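Local coordinates for protein prolyl-ACP dehydrogenase (PDB 4IRN) that probably oxidises the prolyl group carried on an acyl carrier protein, using FAD, in the biosynthesis of the cyanotoxin anatoxin-a, at residues 362-374 against 384-396. Numbering follows the deposited sequence.
Sequences EAWVQSCLEAIEI and TELERELRDAIAS. With FAD (flavin-adenine dinucleotide), chain J.
Trp364 is turned so that CG lies beside its carbonyl carbon (chi1 -166°), which lays the indole over Ala393; in Leu390 chi1 of 177° seats both methyls in a hole formed by Val365, Cys368, Leu369 and Ile372. The CA of Ala393 stands 3.8 Å from the centroid of the six-membered ring of Trp364, a CH-pi contact over the face, while its CB lies 3.7 Å from Trp364 CD2. Alanine suits the place because a one-carbon side chain lets CA as well as CB lie on the indole. As the knob, Leu390 puts CD1 3.8 Å from Cys368 CB and CD2 3.8 Å from Ile372 CD1, roughly perpendicular to Ile372. Small Cys368 and Ala393 are consistent with the close approach, 8.5 Å between segment axes. Farther along, Ile372 and Leu386 run antiparallel alongside one another, Ile372 CG1 4.0 Å from Leu386 CB. Buried polar ends are satisfied beyond the pair: Glu389 by Arg293 and Asn118, Arg391 by Asp67 as well as Glu387. Carbonyl oxygens of Glu373 and Ile374 lie against the adenosine ribose of an FAD that the second subunit also binds. This antiparallel helix pair, crossing at -163°, belongs to the C-terminal helical domain of the acyl-CoA dehydrogenase fold.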
ATOM      1  N   GLU A 362      12.662   0.858   5.108  1.00 15.44           N
ATOM      2  CA  GLU A 362      11.217   1.053   5.008  1.00 15.24           C
ATOM      3  C   GLU A 362      10.446   0.122   5.929  1.00 18.10           C
ATOM      4  O   GLU A 362       9.425   0.522   6.480  1.00 18.28           O
ATOM      5  CB  GLU A 362      10.733   0.903   3.573  1.00 16.84           C
ATOM      6  CG  GLU A 362      11.119   2.069   2.682  1.00 33.53           C
ATOM      7  CD  GLU A 362      10.867   1.875   1.195  1.00 69.31           C
ATOM      8  OE1 GLU A 362      10.332   0.821   0.773  1.00 73.50           O
ATOM      9  OE2 GLU A 362      11.173   2.828   0.448  1.00 66.16           O
ATOM     10  N   ALA A 363      10.927  -1.122   6.074  1.00 13.53           N
ATOM     11  CA  ALA A 363      10.361  -2.133   6.951  1.00 13.24           C
ATOM     12  C   ALA A 363      10.440  -1.656   8.412  1.00 18.46           C
ATOM     13  O   ALA A 363       9.463  -1.791   9.160  1.00 19.02           O
ATOM     14  CB  ALA A 363      11.126  -3.435   6.784  1.00 13.87           C
ATOM     15  N   TRP A 364      11.588  -1.057   8.788  1.00 14.36           N
ATOM     16  CA  TRP A 364      11.843  -0.521  10.116  1.00 14.10           C
ATOM     17  C   TRP A 364      10.882   0.612  10.486  1.00 16.22           C
ATOM     18  O   TRP A 364      10.314   0.579  11.573  1.00 13.91           O
ATOM     19  CB  TRP A 364      13.309  -0.067  10.253  1.00 13.29           C
ATOM     20  CG  TRP A 364      13.765   0.193  11.665  1.00 14.75           C
ATOM     21  CD1 TRP A 364      13.162  -0.226  12.823  1.00 17.83           C
ATOM     22  CD2 TRP A 364      14.939   0.906  12.061  1.00 14.65           C
ATOM     23  NE1 TRP A 364      13.874   0.213  13.914  1.00 17.44           N
ATOM     24  CE2 TRP A 364      14.973   0.904  13.478  1.00 18.76           C
ATOM     25  CE3 TRP A 364      15.959   1.573  11.357  1.00 15.98           C
ATOM     26  CZ2 TRP A 364      15.995   1.526  14.202  1.00 18.00           C
ATOM     27  CZ3 TRP A 364      16.976   2.185  12.075  1.00 17.61           C
ATOM     28  CH2 TRP A 364      16.995   2.148  13.480  1.00 18.34           C
ATOM     29  N   VAL A 365      10.694   1.588   9.581  1.00 13.56           N
ATOM     30  CA  VAL A 365       9.812   2.749   9.779  1.00 13.82           C
ATOM     31  C   VAL A 365       8.372   2.292   9.977  1.00 18.33           C
ATOM     32  O   VAL A 365       7.714   2.713  10.922  1.00 18.48           O
ATOM     33  CB  VAL A 365       9.965   3.776   8.616  1.00 17.82           C
ATOM     34  CG1 VAL A 365       8.833   4.795   8.601  1.00 17.35           C
ATOM     35  CG2 VAL A 365      11.312   4.483   8.678  1.00 17.75           C
ATOM     36  N   GLN A 366       7.914   1.393   9.101  1.00 14.74           N
ATOM     37  CA  GLN A 366       6.579   0.824   9.097  1.00 14.56           C
ATOM     38  C   GLN A 366       6.272   0.046  10.362  1.00 19.36           C
ATOM     39  O   GLN A 366       5.205   0.254  10.940  1.00 19.87           O
ATOM     40  CB  GLN A 366       6.356  -0.009   7.824  1.00 16.24           C
ATOM     41  CG  GLN A 366       4.898  -0.367   7.530  1.00 38.55           C
ATOM     42  CD  GLN A 366       3.934   0.786   7.522  1.00 51.17           C
ATOM     43  OE1 GLN A 366       4.095   1.757   6.773  1.00 44.99           O
ATOM     44  NE2 GLN A 366       2.885   0.668   8.335  1.00 38.64           N
ATOM     45  N   SER A 367       7.203  -0.822  10.811  1.00 15.95           N
ATOM     46  CA  SER A 367       7.049  -1.625  12.030  1.00 15.53           C
ATOM     47  C   SER A 367       7.014  -0.751  13.286  1.00 20.91           C
ATOM     48  O   SER A 367       6.254  -1.048  14.212  1.00 21.19           O
ATOM     49  CB  SER A 367       8.139  -2.681  12.132  1.00 18.54           C
ATOM     50  OG  SER A 367       8.031  -3.631  11.085  1.00 28.23           O
ATOM     51  N   CYS A 368       7.796   0.347  13.297  1.00 18.37           N
ATOM     52  CA  CYS A 368       7.835   1.324  14.393  1.00 18.97           C
ATOM     53  C   CYS A 368       6.490   2.025  14.515  1.00 23.92           C
ATOM     54  O   CYS A 368       5.967   2.175  15.615  1.00 23.53           O
ATOM     55  CB  CYS A 368       8.958   2.331  14.185  1.00 19.47           C
ATOM     56  SG  CYS A 368      10.604   1.699  14.587  1.00 23.65           S
ATOM     57  N   LEU A 369       5.933   2.442  13.366  1.00 21.42           N
ATOM     58  CA  LEU A 369       4.643   3.115  13.250  1.00 21.10           C
ATOM     59  C   LEU A 369       3.521   2.217  13.806  1.00 21.59           C
ATOM     60  O   LEU A 369       2.680   2.691  14.566  1.00 21.39           O
ATOM     61  CB  LEU A 369       4.394   3.484  11.771  1.00 21.63           C
ATOM     62  CG  LEU A 369       3.101   4.230  11.424  1.00 27.85           C
ATOM     63  CD1 LEU A 369       3.123   5.649  11.955  1.00 28.71           C
ATOM     64  CD2 LEU A 369       2.866   4.249   9.911  1.00 31.39           C
ATOM     65  N   GLU A 370       3.557   0.919  13.462  1.00 15.67           N
ATOM     66  CA  GLU A 370       2.595  -0.096  13.890  1.00 14.79           C
ATOM     67  C   GLU A 370       2.697  -0.411  15.387  1.00 18.42           C
ATOM     68  O   GLU A 370       1.666  -0.620  16.025  1.00 18.45           O
ATOM     69  CB  GLU A 370       2.747  -1.369  13.056  1.00 15.90           C
ATOM     70  CG  GLU A 370       2.215  -1.223  11.642  1.00 25.31           C
ATOM     71  CD  GLU A 370       2.387  -2.416  10.720  1.00 38.89           C
ATOM     72  OE1 GLU A 370       3.077  -3.386  11.105  1.00 27.16           O
ATOM     73  OE2 GLU A 370       1.845  -2.368   9.593  1.00 39.10           O
ATOM     74  N   ALA A 371       3.925  -0.423  15.951  1.00 13.13           N
ATOM     75  CA  ALA A 371       4.155  -0.651  17.377  1.00 11.98           C
ATOM     76  C   ALA A 371       3.486   0.462  18.192  1.00 17.45           C
ATOM     77  O   ALA A 371       2.866   0.174  19.215  1.00 17.84           O
ATOM     78  CB  ALA A 371       5.644  -0.688  17.663  1.00 12.43           C
ATOM     79  N   ILE A 372       3.570   1.725  17.706  1.00 14.16           N
ATOM     80  CA  ILE A 372       2.940   2.890  18.323  1.00 14.19           C
ATOM     81  C   ILE A 372       1.402   2.733  18.230  1.00 19.24           C
ATOM     82  O   ILE A 372       0.694   3.029  19.201  1.00 18.65           O
ATOM     83  CB  ILE A 372       3.462   4.216  17.686  1.00 16.97           C
ATOM     84  CG1 ILE A 372       4.972   4.419  17.976  1.00 16.43           C
ATOM     85  CG2 ILE A 372       2.633   5.445  18.156  1.00 18.06           C
ATOM     86  CD1 ILE A 372       5.682   5.361  17.048  1.00 18.64           C
ATOM     87  N   GLU A 373       0.902   2.235  17.074  1.00 15.77           N
ATOM     88  CA  GLU A 373      -0.527   2.013  16.829  1.00 15.24           C
ATOM     89  C   GLU A 373      -1.122   0.989  17.789  1.00 17.93           C
ATOM     90  O   GLU A 373      -2.156   1.271  18.384  1.00 18.05           O
ATOM     91  CB  GLU A 373      -0.789   1.611  15.376  1.00 16.49           C
ATOM     92  CG  GLU A 373      -0.667   2.759  14.385  1.00 24.01           C
ATOM     93  CD  GLU A 373      -0.484   2.344  12.935  1.00 45.53           C
ATOM     94  OE1 GLU A 373      -0.615   1.137  12.623  1.00 39.58           O
ATOM     95  OE2 GLU A 373      -0.194   3.234  12.104  1.00 41.12           O
ATOM     96  N   ILE A 374      -0.451  -0.172  17.967  1.00 12.65           N
ATOM     97  CA  ILE A 374      -0.855  -1.260  18.880  1.00 11.58           C
ATOM     98  C   ILE A 374      -1.023  -0.739  20.327  1.00 15.20           C
ATOM     99  O   ILE A 374      -1.989  -1.105  20.994  1.00 13.85           O
ATOM    100  CB  ILE A 374       0.140  -2.470  18.773  1.00 14.00           C
ATOM    101  CG1 ILE A 374       0.026  -3.173  17.406  1.00 13.10           C
ATOM    102  CG2 ILE A 374      -0.022  -3.481  19.918  1.00 15.00           C
ATOM    103  CD1 ILE A 374       1.280  -3.869  16.938  1.00 15.62           C
ATOM    104  N   THR A 384       7.293   6.131  27.135  1.00 13.73           N
ATOM    105  CA  THR A 384       7.030   4.795  26.576  1.00 13.98           C
ATOM    106  C   THR A 384       8.211   4.323  25.684  1.00 17.63           C
ATOM    107  O   THR A 384       8.452   3.127  25.569  1.00 16.65           O
ATOM    108  CB  THR A 384       5.643   4.778  25.896  1.00 22.12           C
ATOM    109  OG1 THR A 384       4.665   5.237  26.823  1.00 19.10           O
ATOM    110  CG2 THR A 384       5.225   3.393  25.418  1.00 20.64           C
ATOM    111  N   GLU A 385       8.937   5.289  25.077  1.00 14.27           N
ATOM    112  CA  GLU A 385      10.145   5.150  24.248  1.00 14.46           C
ATOM    113  C   GLU A 385       9.947   4.600  22.834  1.00 19.04           C
ATOM    114  O   GLU A 385      10.921   4.535  22.076  1.00 19.86           O
ATOM    115  CB  GLU A 385      11.295   4.420  24.975  1.00 16.25           C
ATOM    116  CG  GLU A 385      11.708   5.036  26.312  1.00 27.30           C
ATOM    117  CD  GLU A 385      12.316   4.059  27.295  1.00 47.09           C
ATOM    118  OE1 GLU A 385      11.613   3.096  27.682  1.00 54.08           O
ATOM    119  OE2 GLU A 385      13.458   4.303  27.743  1.00 39.54           O
ATOM    120  N   LEU A 386       8.700   4.233  22.460  1.00 14.17           N
ATOM    121  CA  LEU A 386       8.398   3.711  21.117  1.00 13.19           C
ATOM    122  C   LEU A 386       8.476   4.816  20.074  1.00 16.16           C
ATOM    123  O   LEU A 386       8.789   4.552  18.909  1.00 16.78           O
ATOM    124  CB  LEU A 386       7.017   3.028  21.078  1.00 13.04           C
ATOM    125  CG  LEU A 386       6.854   1.751  21.893  1.00 17.74           C
ATOM    126  CD1 LEU A 386       5.420   1.387  22.007  1.00 18.21           C
ATOM    127  CD2 LEU A 386       7.641   0.598  21.302  1.00 20.31           C
ATOM    128  N   GLU A 387       8.176   6.065  20.510  1.00 10.59           N
ATOM    129  CA  GLU A 387       8.187   7.255  19.671  1.00  9.12           C
ATOM    130  C   GLU A 387       9.609   7.555  19.159  1.00 11.20           C
ATOM    131  O   GLU A 387       9.786   7.827  17.970  1.00 11.32           O
ATOM    132  CB  GLU A 387       7.530   8.454  20.401  1.00 10.45           C
ATOM    133  CG  GLU A 387       8.254   8.993  21.633  1.00 20.19           C
ATOM    134  CD  GLU A 387       9.044  10.272  21.414  1.00 37.31           C
ATOM    135  OE1 GLU A 387       8.818  10.940  20.379  1.00 23.05           O
ATOM    136  OE2 GLU A 387       9.890  10.611  22.273  1.00 33.72           O
ATOM    137  N   ARG A 388      10.630   7.440  20.047  1.00  6.74           N
ATOM    138  CA  ARG A 388      12.042   7.649  19.726  1.00  5.94           C
ATOM    139  C   ARG A 388      12.479   6.632  18.655  1.00 12.68           C
ATOM    140  O   ARG A 388      13.174   7.011  17.705  1.00 13.42           O
ATOM    141  CB  ARG A 388      12.904   7.514  20.984  1.00  3.00           C
ATOM    142  CG  ARG A 388      14.408   7.646  20.730  1.00 15.77           C
ATOM    143  CD  ARG A 388      15.251   7.567  21.991  1.00 22.57           C
ATOM    144  NE  ARG A 388      15.173   6.259  22.652  1.00 25.79           N
ATOM    145  CZ  ARG A 388      14.619   6.054  23.842  1.00 30.02           C
ATOM    146  NH1 ARG A 388      14.095   7.066  24.521  1.00 11.52           N
ATOM    147  NH2 ARG A 388      14.598   4.839  24.369  1.00 12.68           N
ATOM    148  N   GLU A 389      12.044   5.354  18.799  1.00  8.19           N
ATOM    149  CA  GLU A 389      12.337   4.274  17.861  1.00  7.66           C
ATOM    150  C   GLU A 389      11.968   4.679  16.432  1.00 11.39           C
ATOM    151  O   GLU A 389      12.799   4.511  15.535  1.00 10.17           O
ATOM    152  CB  GLU A 389      11.621   2.965  18.267  1.00  8.71           C
ATOM    153  CG  GLU A 389      12.036   2.388  19.616  1.00 14.22           C
ATOM    154  CD  GLU A 389      13.476   1.922  19.771  1.00 38.69           C
ATOM    155  OE1 GLU A 389      14.141   1.655  18.743  1.00 46.12           O
ATOM    156  OE2 GLU A 389      13.945   1.825  20.929  1.00 27.75           O
ATOM    157  N   LEU A 390      10.746   5.272  16.235  1.00  7.73           N
ATOM    158  CA  LEU A 390      10.273   5.747  14.924  1.00  6.83           C
ATOM    159  C   LEU A 390      11.122   6.910  14.410  1.00 12.47           C
ATOM    160  O   LEU A 390      11.521   6.894  13.240  1.00 13.23           O
ATOM    161  CB  LEU A 390       8.777   6.120  14.949  1.00  6.29           C
ATOM    162  CG  LEU A 390       8.180   6.700  13.645  1.00 11.09           C
ATOM    163  CD1 LEU A 390       8.264   5.707  12.471  1.00 10.35           C
ATOM    164  CD2 LEU A 390       6.749   7.153  13.855  1.00 15.55           C
ATOM    165  N   ARG A 391      11.408   7.909  15.288  1.00  8.91           N
ATOM    166  CA  ARG A 391      12.231   9.082  14.974  1.00  9.16           C
ATOM    167  C   ARG A 391      13.617   8.661  14.469  1.00 14.86           C
ATOM    168  O   ARG A 391      14.109   9.237  13.500  1.00 14.49           O
ATOM    169  CB  ARG A 391      12.366  10.013  16.190  1.00  8.89           C
ATOM    170  CG  ARG A 391      11.093  10.794  16.533  1.00 13.34           C
ATOM    171  CD  ARG A 391      11.355  11.958  17.481  1.00 15.77           C
ATOM    172  NE  ARG A 391      11.468  11.528  18.877  1.00 10.07           N
ATOM    173  CZ  ARG A 391      12.618  11.390  19.534  1.00 20.04           C
ATOM    174  NH1 ARG A 391      13.772  11.655  18.933  1.00 10.65           N
ATOM    175  NH2 ARG A 391      12.622  10.989  20.796  1.00  6.18           N
ATOM    176  N   ASP A 392      14.213   7.627  15.098  1.00 12.26           N
ATOM    177  CA  ASP A 392      15.519   7.078  14.728  1.00 12.09           C
ATOM    178  C   ASP A 392      15.454   6.317  13.409  1.00 16.15           C
ATOM    179  O   ASP A 392      16.363   6.443  12.591  1.00 16.70           O
ATOM    180  CB  ASP A 392      16.085   6.169  15.844  1.00 13.74           C
ATOM    181  CG  ASP A 392      16.305   6.815  17.207  1.00 19.64           C
ATOM    182  OD1 ASP A 392      16.329   8.067  17.282  1.00 16.82           O
ATOM    183  OD2 ASP A 392      16.450   6.067  18.200  1.00 29.27           O
ATOM    184  N   ALA A 393      14.376   5.539  13.203  1.00 12.65           N
ATOM    185  CA  ALA A 393      14.137   4.731  12.005  1.00 12.72           C
ATOM    186  C   ALA A 393      14.106   5.542  10.704  1.00 18.16           C
ATOM    187  O   ALA A 393      14.567   5.036   9.680  1.00 18.55           O
ATOM    188  CB  ALA A 393      12.847   3.936  12.154  1.00 13.49           C
ATOM    189  N   ILE A 394      13.561   6.779  10.733  1.00 14.64           N
ATOM    190  CA  ILE A 394      13.459   7.641   9.549  1.00 14.93           C
ATOM    191  C   ILE A 394      14.821   7.940   8.922  1.00 19.64           C
ATOM    192  O   ILE A 394      14.944   7.886   7.699  1.00 20.73           O
ATOM    193  CB  ILE A 394      12.621   8.920   9.824  1.00 18.26           C
ATOM    194  CG1 ILE A 394      11.163   8.533  10.156  1.00 18.58           C
ATOM    195  CG2 ILE A 394      12.664   9.901   8.636  1.00 19.40           C
ATOM    196  CD1 ILE A 394      10.402   9.551  10.881  1.00 25.91           C
ATOM    197  N   ALA A 395      15.844   8.206   9.758  1.00 14.92           N
ATOM    198  CA  ALA A 395      17.216   8.503   9.335  1.00 13.95           C
ATOM    199  C   ALA A 395      17.734   7.527   8.272  1.00 15.52           C
ATOM    200  O   ALA A 395      18.361   7.963   7.306  1.00 13.54           O
ATOM    201  CB  ALA A 395      18.144   8.501  10.536  1.00 14.59           C
ATOM    202  N   SER A 396      17.409   6.216   8.432  1.00 12.05           N
ATOM    203  CA  SER A 396      17.799   5.115   7.544  1.00 11.95           C
ATOM    204  C   SER A 396      17.331   5.290   6.104  1.00 15.06           C
ATOM    205  O   SER A 396      17.911   4.681   5.210  1.00 14.85           O
ATOM    206  CB  SER A 396      17.333   3.776   8.109  1.00 16.35           C
ATOM    207  OG  SER A 396      15.922   3.640   8.049  1.00 28.32           O
TER
HETATM  208  PA  FAD J 400      -6.873   1.274  23.638  1.00 24.02           P
HETATM  209  O1A FAD J 400      -8.292   1.078  24.023  1.00 25.46           O
HETATM  210  O2A FAD J 400      -5.789   1.040  24.702  1.00 23.99           O
HETATM  211  O5B FAD J 400      -6.524   0.448  22.321  1.00 20.93           O
HETATM  212  C5B FAD J 400      -5.395  -0.448  22.271  1.00 21.84           C
HETATM  213  C4B FAD J 400      -5.281  -0.798  20.813  1.00 22.78           C
HETATM  214  O4B FAD J 400      -6.208  -1.848  20.496  1.00 23.91           O
HETATM  215  C3B FAD J 400      -5.575   0.379  19.886  1.00 23.32           C
HETATM  216  O3B FAD J 400      -4.443   0.657  19.076  1.00 23.22           O
HETATM  217  C2B FAD J 400      -6.808  -0.025  19.067  1.00 23.26           C
HETATM  218  O2B FAD J 400      -6.486   0.085  17.692  1.00 26.57           O
HETATM  219  C1B FAD J 400      -7.019  -1.506  19.389  1.00 22.82           C
HETATM  220  N9A FAD J 400      -8.400  -1.854  19.708  1.00 20.47           N
HETATM  221  C8A FAD J 400      -9.050  -1.673  20.904  1.00 19.70           C
HETATM  222  N7A FAD J 400     -10.317  -2.014  20.891  1.00 18.85           N
HETATM  223  C5A FAD J 400     -10.521  -2.461  19.589  1.00 17.84           C
HETATM  224  C6A FAD J 400     -11.662  -2.969  18.924  1.00 18.35           C
HETATM  225  N6A FAD J 400     -12.872  -3.059  19.474  1.00 18.38           N
HETATM  226  N1A FAD J 400     -11.514  -3.344  17.633  1.00 19.30           N
HETATM  227  C2A FAD J 400     -10.320  -3.206  17.059  1.00 17.79           C
HETATM  228  N3A FAD J 400      -9.187  -2.734  17.582  1.00 17.56           N
HETATM  229  C4A FAD J 400      -9.346  -2.375  18.856  1.00 18.96           C
HETATM  230  N1  FAD J 400      -9.557  11.587  25.909  1.00 15.30           N
HETATM  231  C2  FAD J 400     -10.454  12.394  26.602  1.00 17.35           C
HETATM  232  O2  FAD J 400     -11.452  11.928  27.147  1.00 18.45           O
HETATM  233  N3  FAD J 400     -10.234  13.749  26.702  1.00 19.18           N
HETATM  234  C4  FAD J 400      -9.172  14.426  26.154  1.00 19.61           C
HETATM  235  O4  FAD J 400      -9.075  15.643  26.305  1.00 20.28           O
HETATM  236  C4X FAD J 400      -8.216  13.577  25.425  1.00 17.52           C
HETATM  237  N5  FAD J 400      -7.153  14.149  24.900  1.00 16.68           N
HETATM  238  C5X FAD J 400      -6.230  13.331  24.249  1.00 15.75           C
HETATM  239  C6  FAD J 400      -5.107  13.927  23.674  1.00 14.71           C
HETATM  240  C7  FAD J 400      -4.148  13.179  23.003  1.00 14.44           C
HETATM  241  C7M FAD J 400      -2.976  13.879  22.356  1.00 13.49           C
HETATM  242  C8  FAD J 400      -4.306  11.778  22.912  1.00 15.67           C
HETATM  243  C8M FAD J 400      -3.291  10.914  22.206  1.00 17.08           C
HETATM  244  C9  FAD J 400      -5.424  11.181  23.486  1.00 15.32           C
HETATM  245  C9A FAD J 400      -6.397  11.929  24.151  1.00 16.57           C
HETATM  246  N10 FAD J 400      -7.554  11.354  24.742  1.00 17.95           N
HETATM  247  C10 FAD J 400      -8.483  12.149  25.363  1.00 16.35           C
HETATM  248  C1' FAD J 400      -7.699   9.883  24.737  1.00 22.37           C
HETATM  249  C2' FAD J 400      -7.830   9.363  23.313  1.00 25.19           C
HETATM  250  O2' FAD J 400      -9.162   9.536  22.834  1.00 23.20           O
HETATM  251  C3' FAD J 400      -7.371   7.907  23.218  1.00 29.59           C
HETATM  252  O3' FAD J 400      -6.173   7.792  22.452  1.00 30.87           O
HETATM  253  C4' FAD J 400      -8.429   6.929  22.706  1.00 31.69           C
HETATM  254  O4' FAD J 400      -9.475   6.946  23.676  1.00 32.06           O
HETATM  255  C5' FAD J 400      -7.867   5.530  22.555  1.00 33.45           C
HETATM  256  O5' FAD J 400      -7.114   5.338  23.772  1.00 33.63           O
HETATM  257  P   FAD J 400      -6.272   4.050  24.005  1.00 32.50           P
HETATM  258  O1P FAD J 400      -5.045   3.995  23.185  1.00 33.54           O
HETATM  259  O2P FAD J 400      -6.331   4.051  25.520  1.00 33.85           O
HETATM  260  O3P FAD J 400      -7.082   2.808  23.409  1.00 28.74           O